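Long-range contact in GCN5-related N-acetyltransferase (Anabaena variabilis, PDB 2OZG), which binds coenzyme A and probably transfers an acetyl group to an amine, perhaps of an aminoglycoside, as a member of the GCN5-related N-acetyltransferase family: residues A[131-136]-A[285-290]. Sequence-based numbering, arbitrary orientation.
Sequences YEQAGS and RWMLRI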
loop_
_atom_site.group_PDB
_atom_site.type_symbol
_atom_site.label_atom_id
_atom_site.label_comp_id
_atom_site.label_asym_id
_atom_site.label_seq_id
_atom_site.Cartn_x
_atom_site.Cartn_y
_atom_site.Cartn_z
ATOM N N TYR A 131 4.776 -36.233 -12.927
ATOM C CA TYR A 131 3.836 -35.160 -13.315
ATOM C C TYR A 131 4.650 -34.022 -13.913
ATOM O O TYR A 131 5.775 -33.774 -13.479
ATOM C CB TYR A 131 3.049 -34.584 -12.114
ATOM C CG TYR A 131 1.950 -35.473 -11.586
ATOM C CD1 TYR A 131 2.214 -36.481 -10.702
ATOM C CD2 TYR A 131 0.631 -35.274 -11.974
ATOM C CE1 TYR A 131 1.230 -37.330 -10.273
ATOM C CE2 TYR A 131 -0.396 -36.098 -11.511
ATOM C CZ TYR A 131 -0.099 -37.110 -10.677
ATOM O OH TYR A 131 -1.102 -37.934 -10.206
ATOM N N GLU A 132 4.051 -33.299 -14.873
ATOM C CA GLU A 132 4.702 -32.110 -15.407
ATOM C C GLU A 132 3.718 -31.034 -15.768
ATOM O O GLU A 132 2.573 -31.304 -16.034
ATOM C CB GLU A 132 5.575 -32.446 -16.629
ATOM C CG GLU A 132 6.497 -31.292 -17.163
ATOM C CD GLU A 132 7.409 -30.679 -16.074
ATOM O OE1 GLU A 132 6.951 -29.758 -15.365
ATOM O OE2 GLU A 132 8.571 -31.100 -15.950
ATOM N N GLN A 133 4.179 -29.784 -15.778
ATOM C CA GLN A 133 3.333 -28.692 -16.253
ATOM C C GLN A 133 2.704 -29.087 -17.558
ATOM O O GLN A 133 3.377 -29.578 -18.457
ATOM C CB GLN A 133 4.130 -27.415 -16.446
ATOM C CG GLN A 133 4.782 -26.921 -15.161
ATOM C CD GLN A 133 5.377 -25.560 -15.340
ATOM O OE1 GLN A 133 5.601 -25.148 -16.473
ATOM N NE2 GLN A 133 5.596 -24.818 -14.212
ATOM N N ALA A 134 1.392 -28.873 -17.675
ATOM C CA ALA A 134 0.691 -29.352 -18.818
ATOM C C ALA A 134 -0.514 -28.519 -19.244
ATOM O O ALA A 134 -1.044 -28.742 -20.327
ATOM C CB ALA A 134 0.251 -30.782 -18.555
ATOM N N GLY A 135 -0.950 -27.564 -18.422
ATOM C CA GLY A 135 -2.060 -26.727 -18.819
ATOM C C GLY A 135 -2.123 -25.500 -17.955
ATOM O O GLY A 135 -1.467 -25.426 -16.902
ATOM N N SER A 136 -2.977 -24.588 -18.356
ATOM C CA SER A 136 -3.109 -23.322 -17.646
ATOM C C SER A 136 -4.456 -23.054 -17.005
ATOM O O SER A 136 -5.463 -23.652 -17.374
ATOM C CB SER A 136 -2.808 -22.188 -18.630
ATOM O OG SER A 136 -1.498 -22.350 -19.176
ATOM N N ARG A 285 -0.196 -23.165 -13.437
ATOM C CA ARG A 285 -0.128 -24.300 -14.312
ATOM C C ARG A 285 -0.427 -25.549 -13.523
ATOM O O ARG A 285 0.180 -25.827 -12.531
ATOM C CB ARG A 285 1.202 -24.420 -15.023
ATOM C CG ARG A 285 1.436 -23.283 -15.978
ATOM C CD ARG A 285 2.831 -23.333 -16.589
ATOM N NE ARG A 285 3.010 -22.169 -17.424
ATOM C CZ ARG A 285 4.172 -21.751 -17.897
ATOM N NH1 ARG A 285 5.280 -22.447 -17.669
ATOM N NH2 ARG A 285 4.222 -20.613 -18.586
ATOM N N TRP A 286 -1.401 -26.300 -14.015
ATOM C CA TRP A 286 -1.651 -27.601 -13.518
ATOM C C TRP A 286 -0.750 -28.616 -14.205
ATOM O O TRP A 286 -0.188 -28.368 -15.298
ATOM C CB TRP A 286 -3.131 -27.975 -13.618
ATOM C CG TRP A 286 -3.857 -27.517 -14.812
ATOM C CD1 TRP A 286 -4.545 -26.334 -14.947
ATOM C CD2 TRP A 286 -4.057 -28.230 -16.027
ATOM N NE1 TRP A 286 -5.126 -26.272 -16.195
ATOM C CE2 TRP A 286 -4.904 -27.445 -16.844
ATOM C CE3 TRP A 286 -3.605 -29.471 -16.517
ATOM C CZ2 TRP A 286 -5.311 -27.855 -18.115
ATOM C CZ3 TRP A 286 -4.024 -29.879 -17.753
ATOM C CH2 TRP A 286 -4.873 -29.065 -18.548
HETATM N N MSE A 287 -0.653 -29.784 -13.581
HETATM C CA MSE A 287 0.227 -30.790 -14.048
HETATM C C MSE A 287 -0.492 -32.012 -14.435
HETATM O O MSE A 287 -1.566 -32.313 -13.906
HETATM C CB MSE A 287 1.187 -31.109 -12.940
HETATM C CG MSE A 287 2.165 -30.006 -12.590
HETATM SE SE MSE A 287 3.502 -30.592 -11.253
HETATM C CE MSE A 287 5.162 -29.888 -12.094
ATOM N N LEU A 288 0.137 -32.780 -15.308
ATOM C CA LEU A 288 -0.434 -34.043 -15.821
ATOM C C LEU A 288 0.588 -35.175 -15.754
ATOM O O LEU A 288 1.775 -34.967 -15.986
ATOM C CB LEU A 288 -0.859 -33.838 -17.294
ATOM C CG LEU A 288 -1.605 -35.022 -17.963
ATOM C CD1 LEU A 288 -2.841 -34.642 -18.760
ATOM C CD2 LEU A 288 -0.629 -35.868 -18.821
ATOM N N ARG A 289 0.108 -36.371 -15.432
ATOM C CA ARG A 289 0.919 -37.542 -15.441
ATOM C C ARG A 289 0.363 -38.466 -16.516
ATOM O O ARG A 289 -0.849 -38.774 -16.534
ATOM C CB ARG A 289 0.878 -38.241 -14.071
ATOM C CG ARG A 289 2.254 -38.908 -13.658
ATOM C CD ARG A 289 2.659 -40.132 -14.435
ATOM N NE ARG A 289 3.922 -40.642 -13.891
ATOM C CZ ARG A 289 4.565 -41.699 -14.356
ATOM N NH1 ARG A 289 4.088 -42.378 -15.398
ATOM N NH2 ARG A 289 5.716 -42.046 -13.819
ATOM N N ILE A 290 1.214 -38.875 -17.441
ATOM C CA ILE A 290 0.840 -39.939 -18.387
ATOM C C ILE A 290 0.985 -41.245 -17.632
ATOM O O ILE A 290 2.087 -41.703 -17.362
ATOM C CB ILE A 290 1.747 -39.937 -19.617
ATOM C CG1 ILE A 290 1.672 -38.572 -20.323
ATOM C CG2 ILE A 290 1.437 -41.149 -20.532
ATOM C CD1 ILE A 290 0.477 -38.323 -21.237
HETATM O O HOH W 1 0.457 -20.833 -18.184
#
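Glu-132 and Leu-288 exchange two backbone hydrogen bonds, Glu-132 N to Leu-288 O (3.0 Å) and Leu-288 N to Glu-132 O (2.9 Å), which tie strands 132-143 and 279-290 antiparallel ahead of a classic beta bulge. The bulge shifts the register by one residue and sets Ala-134 and Gly-135 together against Trp-286, whose O accepts Ala-134 N at 2.9 Å and, weakly, Gly-135 N. Trp-286 N returns a weak bond to Gly-135 O. Glycine suits this place because the indole lies flat over it: Gly-135 CA sits 3.4 Å from the centroid of the six-membered ring, a CH-pi contact, and a beta carbon would strike the ring. Trp-286 CG stands between backbone N and carbonyl carbon (chi1 38°), folding the indole back across the neighbouring strand, where NE1 donates a weak bond to Ser-136 O. An alanine in place of Trp-286 would probably leave Ser-136 O without this donor and open a gap over Gly-135. The Arg-285 side chain, long enough to cross to the next strand, donates from NH1 to Gln-133 OE1 (3.0 Å, 162° at the hydrogen), while its NE reaches Ser-136 OG through a water; Gln-133 NE2 is taken by Gln-123. Glu-132 OE1 accepts its neighbour's Gln-133 N and pairs with Arg-127. At the other end, the Tyr-131 ring receives Arg-289 CB over its centre, its hydroxyl bonded to Ser-116, while the Arg-289 guanidinium forms a salt bridge with Asp-316. Strand 279-290 lies between 132-143 and 115-118, and its pairing with 132-143 joins the two acetyltransferase-like regions; Trp-286 and Leu-288 pack on strand 58-72, Met-287, a selenomethionine, on helix 123-128, and Glu-132 on helix 349-357, while Arg-285 N and NH2 donate to Gln-276 OE1 and Asp-267 O of a neighbouring subunit.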